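Local coordinates for protein type III effector HopA1 (Pseudomonas syringae pv. tomato str. DC3000, PDB 4RSX) that is of undefined biochemical activity but, as a type III effector of a plant pathogen (here lacking its N-terminal region), is presumably delivered into host cells, at residues A[70-73]-A[74-77]; A[82-85]-A[86-90]; A[14-17]-A[18-21]; A[230-234]-A[235-239]; A[41-45]-A[46-50]. One frame throughout, in Å; residues are numbered along the deposited sequence.

Interaction 1 (A[70-73]-A[74-77]); sequences DHDS and VRNK
The guanidinium of R75 is met obliquely by H71 and by D72, with ND2 of N76 lying in plane at its edge. H71, D72 and R75 ride on helix 71-75, with N76 just beyond its end; this short surface helix is capped at both ends, with D70 as N-cap and a Schellman motif at its close. H71 and R75 stand one turn apart, NE2 of H71 lying 3.8 Å from NH1 of R75, with the ring and guanidinium planes turned 61° against each other. The D72 carboxylate makes a long salt bridge to R75, OD1 to NH2 3.9 Å, and its plane is twisted 69° from the guanidinium, so the pairing is loose and not a flat two-point one. N76 reaches back to the same residue at close range: ND2 donates to the backbone O of D72 at 2.9 Å, while OD1 of D72 also lies 2.7 Å from ND2. The N76 backbone N adds a weak bond to D72 O. At the front of the helix, OD2 of D70 takes the N-H of S73 at 3.0 Å from above its carboxylate plane, and Y85 of helix 82-88 packs on both residues. The backbone O of D70 accepts from V74 N, and CG2 of V74 lies 3.1 Å from that oxygen. At the far end K77 has turned to positive phi (55°), and its N bonds to V74 O at 2.8 Å.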
# COMPACT_ATOMS: atom_id res chain seq x y z
N ASP A 70 16.06 0.18 -0.95
CA ASP A 70 16.96 -0.49 -1.90
C ASP A 70 17.58 -1.75 -1.27
O ASP A 70 18.21 -1.66 -0.21
CB ASP A 70 18.05 0.51 -2.32
CG ASP A 70 19.14 -0.14 -3.15
OD1 ASP A 70 18.82 -0.80 -4.16
OD2 ASP A 70 20.33 0.02 -2.78
N HIS A 71 17.40 -2.91 -1.90
CA HIS A 71 17.84 -4.19 -1.31
C HIS A 71 19.34 -4.25 -1.03
O HIS A 71 19.77 -4.69 0.04
CB HIS A 71 17.42 -5.38 -2.18
CG HIS A 71 17.99 -6.70 -1.74
ND1 HIS A 71 17.65 -7.30 -0.54
CD2 HIS A 71 18.88 -7.54 -2.33
CE1 HIS A 71 18.30 -8.45 -0.42
NE2 HIS A 71 19.06 -8.61 -1.49
N ASP A 72 20.14 -3.80 -2.01
CA ASP A 72 21.60 -3.78 -1.87
C ASP A 72 22.04 -2.92 -0.69
O ASP A 72 22.89 -3.35 0.11
CB ASP A 72 22.23 -3.27 -3.17
CG ASP A 72 23.74 -3.53 -3.25
OD1 ASP A 72 24.41 -3.70 -2.19
OD2 ASP A 72 24.26 -3.57 -4.38
N SER A 73 21.46 -1.72 -0.57
CA SER A 73 21.75 -0.83 0.55
C SER A 73 21.37 -1.47 1.87
O SER A 73 22.17 -1.48 2.82
CB SER A 73 21.00 0.51 0.41
OG SER A 73 21.30 1.15 -0.80
N VAL A 74 20.15 -2.01 1.93
CA VAL A 74 19.65 -2.65 3.15
C VAL A 74 20.54 -3.77 3.67
O VAL A 74 21.00 -3.72 4.81
CB VAL A 74 18.19 -3.18 2.99
CG1 VAL A 74 17.77 -3.95 4.23
CG2 VAL A 74 17.23 -2.02 2.73
N ARG A 75 20.80 -4.78 2.84
CA ARG A 75 21.55 -5.96 3.30
C ARG A 75 22.98 -5.61 3.72
O ARG A 75 23.57 -6.29 4.57
CB ARG A 75 21.55 -7.06 2.24
CG ARG A 75 22.32 -6.68 0.99
CD ARG A 75 22.60 -7.85 0.09
NE ARG A 75 23.36 -7.40 -1.07
CZ ARG A 75 23.40 -8.02 -2.25
NH1 ARG A 75 22.73 -9.16 -2.44
NH2 ARG A 75 24.10 -7.49 -3.24
N ASN A 76 23.52 -4.54 3.13
CA ASN A 76 24.86 -4.07 3.49
C ASN A 76 24.86 -3.07 4.64
O ASN A 76 25.91 -2.52 4.99
CB ASN A 76 25.54 -3.42 2.28
CG ASN A 76 26.10 -4.44 1.31
OD1 ASN A 76 27.08 -5.13 1.61
ND2 ASN A 76 25.51 -4.51 0.11
N LYS A 77 23.68 -2.85 5.23
CA LYS A 77 23.51 -1.86 6.30
C LYS A 77 24.01 -0.47 5.88
O LYS A 77 24.58 0.26 6.69
CB LYS A 77 24.21 -2.32 7.59
CG LYS A 77 23.73 -3.67 8.10
CD LYS A 77 24.60 -4.15 9.27
CE LYS A 77 24.38 -5.64 9.57
NZ LYS A 77 25.28 -6.12 10.67

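Interaction 2 (A[82-85]-A[86-90]); sequences LDKY and IAESP
At the C-terminal end of helix 82-88, Y85 and S89 close the last turn with a CH-pi contact. CB of S89 sits 3.6 Å from the centroid of the Y85 ring, almost squarely over one face. The Y85 ring comes to lie beneath S89 because its CG is anti to the backbone N (chi1 -180°). OG of S89 leans toward the phenol end, 3.3 Å from OH of Y85, but its firmer partner is the backbone N of D91, to which it bonds as in an ST turn. The backbone reinforces the turn: O of Y85 accepts from S89 N at 2.8 Å and from E88 N at 3.3 Å, the latter arriving from above the carbonyl plane. S89 is the first residue to leave helical geometry. Helix 82-88 packs on the outermost strand 64-68 and its neighbour 96-101 of the antiparallel sheet, through L82 and Y85, and against helix 45-58, where I86 meets L52 and K56. One turn apart on this inner side, L82 CG and I86 CD1 are in apolar contact at 4.0 Å. On the exposed side K84 and E88 form an i to i+4 salt bridge. The lysine runs extended through CE and bends at its last torsion (chi4 -60°), which turns NZ onto the carboxylate. NZ is modelled 2.5 Å from OE1 of E88, shorter than usual, so the exact length is doubtful; it meets OE1 on the syn side, 33° out of the carboxylate plane, and lies 3.0 Å from OE2.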
# COMPACT_ATOMS: atom_id res chain seq x y z
N LEU A 82 20.98 8.60 4.22
CA LEU A 82 20.01 9.05 3.23
C LEU A 82 20.64 9.99 2.20
O LEU A 82 20.48 9.80 0.98
CB LEU A 82 18.83 9.71 3.92
CG LEU A 82 17.71 10.11 2.96
CD1 LEU A 82 17.25 8.89 2.18
CD2 LEU A 82 16.56 10.77 3.71
N ASP A 83 21.36 10.99 2.69
CA ASP A 83 21.91 12.04 1.83
C ASP A 83 22.85 11.48 0.77
O ASP A 83 22.84 11.92 -0.38
CB ASP A 83 22.60 13.13 2.66
CG ASP A 83 21.65 13.87 3.57
OD1 ASP A 83 20.50 13.40 3.75
OD2 ASP A 83 22.04 14.91 4.13
N LYS A 84 23.65 10.48 1.15
CA LYS A 84 24.59 9.85 0.23
C LYS A 84 23.89 9.02 -0.84
O LYS A 84 24.28 9.07 -2.00
CB LYS A 84 25.60 8.98 0.99
CG LYS A 84 26.77 8.49 0.13
CD LYS A 84 27.68 7.52 0.90
CE LYS A 84 29.00 7.28 0.17
NZ LYS A 84 28.82 6.70 -1.18
N TYR A 85 22.87 8.26 -0.44
CA TYR A 85 22.11 7.46 -1.41
C TYR A 85 21.45 8.36 -2.47
O TYR A 85 21.52 8.07 -3.67
CB TYR A 85 21.05 6.60 -0.70
CG TYR A 85 20.22 5.75 -1.65
CD1 TYR A 85 20.66 4.48 -2.04
CD2 TYR A 85 19.00 6.21 -2.16
CE1 TYR A 85 19.91 3.70 -2.90
CE2 TYR A 85 18.24 5.43 -3.04
CZ TYR A 85 18.71 4.18 -3.40
OH TYR A 85 17.99 3.39 -4.27
N ILE A 86 20.82 9.44 -2.03
CA ILE A 86 20.13 10.34 -2.96
C ILE A 86 21.14 11.00 -3.91
O ILE A 86 20.85 11.20 -5.10
CB ILE A 86 19.31 11.41 -2.20
CG1 ILE A 86 18.14 10.73 -1.47
CG2 ILE A 86 18.80 12.50 -3.14
CD1 ILE A 86 17.25 11.69 -0.70
N ALA A 87 22.31 11.30 -3.38
CA ALA A 87 23.38 11.96 -4.14
C ALA A 87 23.95 11.08 -5.24
O ALA A 87 24.34 11.59 -6.30
CB ALA A 87 24.48 12.41 -3.19
N GLU A 88 24.00 9.77 -5.01
CA GLU A 88 24.76 8.86 -5.87
C GLU A 88 23.94 7.82 -6.61
O GLU A 88 24.24 7.49 -7.76
CB GLU A 88 25.84 8.15 -5.06
CG GLU A 88 26.79 9.10 -4.35
CD GLU A 88 27.88 8.39 -3.57
OE1 GLU A 88 27.86 7.14 -3.47
OE2 GLU A 88 28.78 9.09 -3.06
N SER A 89 22.93 7.26 -5.96
CA SER A 89 22.14 6.21 -6.60
C SER A 89 21.40 6.76 -7.81
O SER A 89 20.77 7.81 -7.73
CB SER A 89 21.14 5.58 -5.63
OG SER A 89 20.32 4.65 -6.31
N PRO A 90 21.51 6.05 -8.94
CA PRO A 90 20.75 6.40 -10.15
C PRO A 90 19.29 5.96 -10.02
O PRO A 90 18.48 6.22 -10.91
CB PRO A 90 21.44 5.58 -11.25
CG PRO A 90 22.07 4.41 -10.52
CD PRO A 90 22.46 4.95 -9.17

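Interaction 3 (A[14-17]-A[18-21]); sequences WAKQ and AEAM
Helical backbone bonds link 14-17 to 18-21, from A18 N to W14 O, from E19 N to A15 O and from A20 N to K16 O. They belong to the C-terminal turns of helix 2-19, and the A20 bond at 2.9 Å is already bent to 133° at the N-H. A weak bond from A20 N to Q17 O and one from M21 N to A18 O, each spanning three residues, tighten the winding as the chain runs into M21. On the flank that meets helix 234-245, where F234 packs on both side chains, K16 and E19 form an i to i+3 salt bridge. Their side chains lie alongside each other and point the same way. K16 curls, bent at chi2 and chi3 (-52° and -86°), so that its aliphatic part runs along the glutamate oxygen: CE is 3.2 Å and NZ 3.1 Å from OE1 of E19, the latter a weak bond. E19 stays extended. A water shares the site, donating to OE1 of E19 at 2.6 Å and to the backbone O of K16 at 2.9 Å, so OE1 takes both the lysine and the water. On the inner side W14 is buried against helices 26-35 and 215-228, its NE1 bonded to I29 O, and A18 packs on I29 and I223. NE2 of Q17 turns back to OE2 of E13. CG of M21 closes over the last turn, 3.5 Å from the backbone O of Q17.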
# COMPACT_ATOMS: atom_id res chain seq x y z
N TRP A 14 -11.95 -9.40 -10.88
CA TRP A 14 -10.55 -9.77 -11.08
C TRP A 14 -10.45 -11.27 -11.34
O TRP A 14 -9.81 -11.72 -12.31
CB TRP A 14 -9.77 -9.39 -9.80
CG TRP A 14 -8.30 -9.74 -9.78
CD1 TRP A 14 -7.55 -10.22 -10.81
CD2 TRP A 14 -7.40 -9.60 -8.65
NE1 TRP A 14 -6.24 -10.40 -10.40
CE2 TRP A 14 -6.13 -10.03 -9.08
CE3 TRP A 14 -7.56 -9.16 -7.33
CZ2 TRP A 14 -5.01 -10.03 -8.24
CZ3 TRP A 14 -6.45 -9.17 -6.49
CH2 TRP A 14 -5.19 -9.60 -6.94
N ALA A 15 -11.11 -12.03 -10.47
CA ALA A 15 -11.11 -13.49 -10.52
C ALA A 15 -11.73 -14.01 -11.83
O ALA A 15 -11.26 -15.01 -12.38
CB ALA A 15 -11.84 -14.05 -9.31
N LYS A 16 -12.78 -13.34 -12.31
CA LYS A 16 -13.41 -13.75 -13.58
C LYS A 16 -12.49 -13.52 -14.76
O LYS A 16 -12.41 -14.34 -15.68
CB LYS A 16 -14.74 -13.02 -13.80
CG LYS A 16 -15.79 -13.31 -12.76
CD LYS A 16 -16.00 -14.82 -12.57
CE LYS A 16 -17.00 -15.42 -13.56
NZ LYS A 16 -17.56 -16.72 -13.05
N GLN A 17 -11.76 -12.40 -14.74
CA GLN A 17 -10.77 -12.14 -15.79
C GLN A 17 -9.65 -13.17 -15.75
O GLN A 17 -9.15 -13.59 -16.79
CB GLN A 17 -10.22 -10.72 -15.69
CG GLN A 17 -11.29 -9.65 -15.68
CD GLN A 17 -10.71 -8.25 -15.64
OE1 GLN A 17 -9.52 -8.05 -15.91
NE2 GLN A 17 -11.55 -7.26 -15.30
N ALA A 18 -9.25 -13.60 -14.54
CA ALA A 18 -8.24 -14.65 -14.43
C ALA A 18 -8.81 -15.94 -14.99
O ALA A 18 -8.12 -16.70 -15.67
CB ALA A 18 -7.80 -14.86 -12.96
N GLU A 19 -10.08 -16.19 -14.68
CA GLU A 19 -10.73 -17.44 -15.06
C GLU A 19 -10.89 -17.52 -16.57
O GLU A 19 -10.93 -18.61 -17.13
CB GLU A 19 -12.10 -17.54 -14.40
CG GLU A 19 -12.82 -18.83 -14.70
CD GLU A 19 -14.22 -18.84 -14.14
OE1 GLU A 19 -14.85 -17.77 -14.10
OE2 GLU A 19 -14.68 -19.93 -13.74
N ALA A 20 -10.97 -16.37 -17.23
CA ALA A 20 -11.12 -16.33 -18.68
C ALA A 20 -9.82 -16.68 -19.41
O ALA A 20 -9.84 -16.97 -20.61
CB ALA A 20 -11.65 -14.98 -19.14
N MET A 21 -8.70 -16.64 -18.71
CA MET A 21 -7.41 -16.94 -19.34
C MET A 21 -7.16 -18.44 -19.43
O MET A 21 -7.82 -19.24 -18.74
CB MET A 21 -6.28 -16.29 -18.57
CG MET A 21 -6.36 -14.79 -18.51
SD MET A 21 -5.07 -14.13 -17.43
CE MET A 21 -3.61 -14.59 -18.38
O HOH W 1 -14.73 -16.10 -16.12

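Interaction 4 (A[230-234]-A[235-239]); sequences DGMPF and LARLK
The bend of R237 at chi3 (-86°) folds its guanidinium back over the start of helix 234-245, while F234, its CG anti to the backbone N (chi1 -176°), sends its ring out beside it. NE of R237 donates to the backbone O of M232 at 2.9 Å, an oxygen that sits in the guanidinium plane although the donor stands above the carbonyl plane. One face of the guanidinium rests on F234, with CD2 3.6 Å above it toward the rim and NH1 3.6 Å from CB; ring and guanidinium planes are 53° apart. L238, a turn further along, lays CD1 over one face of the F234 ring in a CH-pi contact, 4.2 Å from the centroid. On the other flank M232 curls in, its CG 3.7 Å from CG of R237 and its CE 3.8 Å from CB of A236. P233 is the N-cap residue, and its backbone O receives R237 N. NH2 of R237 bonds to A226 O of helix 215-228. With NE and NH2 each given to a backbone carbonyl, the cation ties the loop before helix 234-245 to the end of the preceding helix, and the carbonyl dipoles should partly balance its charge.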
# COMPACT_ATOMS: atom_id res chain seq x y z
N ASP A 230 -12.39 -27.81 -7.44
CA ASP A 230 -13.48 -28.20 -8.34
C ASP A 230 -14.66 -28.80 -7.59
O ASP A 230 -14.58 -29.04 -6.38
CB ASP A 230 -12.96 -29.16 -9.42
CG ASP A 230 -12.30 -30.39 -8.84
OD1 ASP A 230 -12.84 -30.96 -7.86
OD2 ASP A 230 -11.23 -30.79 -9.35
N GLY A 231 -15.76 -29.05 -8.30
CA GLY A 231 -16.93 -29.62 -7.66
C GLY A 231 -17.92 -28.61 -7.11
O GLY A 231 -19.02 -28.99 -6.69
N MET A 232 -17.55 -27.33 -7.09
CA MET A 232 -18.43 -26.29 -6.56
C MET A 232 -18.45 -25.08 -7.51
O MET A 232 -17.56 -24.95 -8.35
CB MET A 232 -18.01 -25.89 -5.14
CG MET A 232 -16.68 -26.48 -4.70
SD MET A 232 -16.47 -26.42 -2.91
CE MET A 232 -16.83 -24.69 -2.57
N PRO A 233 -19.49 -24.21 -7.39
CA PRO A 233 -19.52 -22.98 -8.20
C PRO A 233 -18.26 -22.14 -7.97
O PRO A 233 -17.68 -22.23 -6.87
CB PRO A 233 -20.75 -22.23 -7.67
CG PRO A 233 -21.65 -23.32 -7.13
CD PRO A 233 -20.71 -24.39 -6.59
N PHE A 234 -17.86 -21.36 -8.97
CA PHE A 234 -16.65 -20.56 -8.88
C PHE A 234 -16.76 -19.55 -7.74
O PHE A 234 -15.81 -19.32 -6.99
CB PHE A 234 -16.37 -19.87 -10.22
CG PHE A 234 -15.07 -19.10 -10.25
CD1 PHE A 234 -15.05 -17.78 -10.68
CD2 PHE A 234 -13.88 -19.68 -9.81
CE1 PHE A 234 -13.85 -17.05 -10.71
CE2 PHE A 234 -12.68 -18.95 -9.83
CZ PHE A 234 -12.67 -17.64 -10.28
N LEU A 235 -17.95 -18.97 -7.59
CA LEU A 235 -18.23 -18.04 -6.50
C LEU A 235 -17.97 -18.66 -5.12
O LEU A 235 -17.33 -18.04 -4.26
CB LEU A 235 -19.67 -17.53 -6.60
CG LEU A 235 -20.11 -16.61 -5.47
CD1 LEU A 235 -19.13 -15.45 -5.32
CD2 LEU A 235 -21.53 -16.09 -5.71
N ALA A 236 -18.47 -19.88 -4.91
CA ALA A 236 -18.22 -20.60 -3.67
C ALA A 236 -16.74 -20.98 -3.50
O ALA A 236 -16.22 -20.99 -2.38
CB ALA A 236 -19.11 -21.84 -3.58
N ARG A 237 -16.06 -21.30 -4.59
CA ARG A 237 -14.64 -21.65 -4.52
C ARG A 237 -13.79 -20.45 -4.07
O ARG A 237 -12.94 -20.58 -3.20
CB ARG A 237 -14.14 -22.25 -5.84
CG ARG A 237 -14.61 -23.69 -6.10
CD ARG A 237 -14.05 -24.26 -7.41
NE ARG A 237 -14.86 -23.91 -8.58
CZ ARG A 237 -14.36 -23.49 -9.74
NH1 ARG A 237 -15.17 -23.21 -10.76
NH2 ARG A 237 -13.05 -23.35 -9.90
N LEU A 238 -14.06 -19.27 -4.63
CA LEU A 238 -13.43 -18.03 -4.18
C LEU A 238 -13.61 -17.78 -2.68
O LEU A 238 -12.63 -17.53 -1.97
CB LEU A 238 -14.02 -16.85 -4.94
CG LEU A 238 -13.43 -16.65 -6.33
CD1 LEU A 238 -14.26 -15.64 -7.13
CD2 LEU A 238 -11.99 -16.20 -6.21
N LYS A 239 -14.85 -17.83 -2.22
CA LYS A 239 -15.15 -17.65 -0.81
C LYS A 239 -14.47 -18.70 0.05
O LYS A 239 -13.95 -18.40 1.12
CB LYS A 239 -16.66 -17.66 -0.58
CG LYS A 239 -17.36 -16.47 -1.23
CD LYS A 239 -18.81 -16.34 -0.73
CE LYS A 239 -19.46 -15.08 -1.29
NZ LYS A 239 -19.07 -13.86 -0.55
O HOH W 2 -17.64 -25.22 -11.67

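Interaction 5 (A[41-45]-A[46-50]); sequences HPMSD and EQQEE
From S44, still extended (psi 171°), the chain turns into helix 45-58 at D45, and the backbone N of Q48 and E49 bond back to the O of S44 and D45. S44 and Q47 exchange bonds across this first turn. OG of S44, placed between its backbone N and carbonyl carbon (chi1 68°), accepts from Q47 N at 3.2 Å. In return the extended Q47 side chain brings OE1 back to S44 N at 2.9 Å, nearly straight at 168°. S44 OG adds a weak bond to OE1. This is a capping box, with S44 as N-cap, and it satisfies two N-H groups at the helix start, one from each partner. Beside it Q48 reaches one residue further back: NE2 donates to the backbone O of M43 at 3.0 Å, with that oxygen almost exactly in the amide plane. M43 leans on the same two glutamines, CG 3.5 Å from CG of Q48 and SD 3.5 Å from the backbone C of Q47. The buried Q48 side chain is also touched by P148, A149 and K93, loop residues elsewhere in the chain. The next residue, E49, forms a salt bridge through OE2 with NZ of K93.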
# COMPACT_ATOMS: atom_id res chain seq x y z
N HIS A 41 0.40 11.35 -14.83
CA HIS A 41 1.68 11.81 -15.38
C HIS A 41 2.50 12.24 -14.17
O HIS A 41 1.96 12.78 -13.21
CB HIS A 41 1.46 12.96 -16.35
CG HIS A 41 2.60 13.19 -17.28
ND1 HIS A 41 3.59 14.12 -17.03
CD2 HIS A 41 2.92 12.63 -18.47
CE1 HIS A 41 4.47 14.12 -18.02
NE2 HIS A 41 4.09 13.22 -18.91
N PRO A 42 3.82 11.99 -14.21
CA PRO A 42 4.63 12.29 -13.02
C PRO A 42 4.63 13.77 -12.68
O PRO A 42 4.34 14.62 -13.54
CB PRO A 42 6.05 11.89 -13.44
CG PRO A 42 5.87 10.95 -14.63
CD PRO A 42 4.62 11.41 -15.30
N MET A 43 4.93 14.08 -11.42
CA MET A 43 5.23 15.45 -11.03
C MET A 43 6.47 15.93 -11.80
O MET A 43 7.23 15.13 -12.34
CB MET A 43 5.47 15.53 -9.52
CG MET A 43 6.82 15.00 -9.09
SD MET A 43 7.08 14.96 -7.30
CE MET A 43 6.13 13.50 -6.86
N SER A 44 6.66 17.25 -11.85
CA SER A 44 7.73 17.84 -12.66
C SER A 44 9.12 17.51 -12.10
O SER A 44 9.23 16.97 -10.99
CB SER A 44 7.54 19.35 -12.73
OG SER A 44 7.76 19.94 -11.45
N ASP A 45 10.16 17.84 -12.85
CA ASP A 45 11.54 17.65 -12.38
C ASP A 45 11.84 18.38 -11.07
O ASP A 45 12.43 17.82 -10.15
CB ASP A 45 12.56 18.08 -13.45
CG ASP A 45 12.83 16.99 -14.47
OD1 ASP A 45 13.26 17.34 -15.59
OD2 ASP A 45 12.63 15.80 -14.16
N GLU A 46 11.43 19.65 -10.99
CA GLU A 46 11.62 20.44 -9.78
C GLU A 46 10.83 19.86 -8.63
O GLU A 46 11.28 19.88 -7.48
CB GLU A 46 11.16 21.88 -10.01
CG GLU A 46 12.18 22.77 -10.65
CD GLU A 46 11.62 24.12 -11.01
OE1 GLU A 46 11.47 24.38 -12.22
OE2 GLU A 46 11.31 24.91 -10.07
N GLN A 47 9.62 19.38 -8.92
CA GLN A 47 8.79 18.79 -7.88
C GLN A 47 9.44 17.52 -7.30
O GLN A 47 9.46 17.34 -6.08
CB GLN A 47 7.36 18.56 -8.40
CG GLN A 47 6.55 19.89 -8.44
CD GLN A 47 5.23 19.76 -9.17
OE1 GLN A 47 5.03 18.85 -10.00
NE2 GLN A 47 4.31 20.67 -8.87
N GLN A 48 10.03 16.70 -8.17
CA GLN A 48 10.80 15.52 -7.75
C GLN A 48 11.97 15.89 -6.85
O GLN A 48 12.18 15.30 -5.78
CB GLN A 48 11.28 14.73 -8.98
CG GLN A 48 10.11 14.16 -9.80
CD GLN A 48 10.54 13.38 -11.04
OE1 GLN A 48 11.52 12.64 -11.03
NE2 GLN A 48 9.77 13.54 -12.12
N GLU A 49 12.73 16.90 -7.27
CA GLU A 49 13.85 17.36 -6.48
C GLU A 49 13.42 17.90 -5.11
O GLU A 49 14.08 17.65 -4.11
CB GLU A 49 14.66 18.41 -7.26
CG GLU A 49 15.35 17.82 -8.51
CD GLU A 49 16.55 16.93 -8.16
OE1 GLU A 49 17.01 16.97 -7.00
OE2 GLU A 49 17.03 16.19 -9.05
N GLU A 50 12.31 18.64 -5.08
CA GLU A 50 11.74 19.12 -3.82
C GLU A 50 11.38 17.93 -2.93
O GLU A 50 11.54 17.97 -1.70
CB GLU A 50 10.50 20.00 -4.11
CG GLU A 50 9.80 20.56 -2.86
CD GLU A 50 8.39 21.11 -3.16
OE1 GLU A 50 7.92 20.98 -4.31
OE2 GLU A 50 7.75 21.67 -2.23

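The five contacts fall into two groups at the ends of an elongated chain. Interactions 1 and 2 touch, their centres 13 Å apart: OH of Y85 lies 3.5 Å from CB of D70, joining two successive helices. Interaction 5 belongs to the same end, its centre 17 Å from that of interaction 2, with nearest atoms about 6 Å apart. Interactions 3 and 4 form the other group, helix 2-19 against helix 234-245, where F234 CD1 meets E19 OE1 at 3.4 Å and A15 CB meets L238 CD1 at 3.6 Å. Centres of interactions 2 and 4 stand 50 Å apart, on opposite sides of the chain's centre.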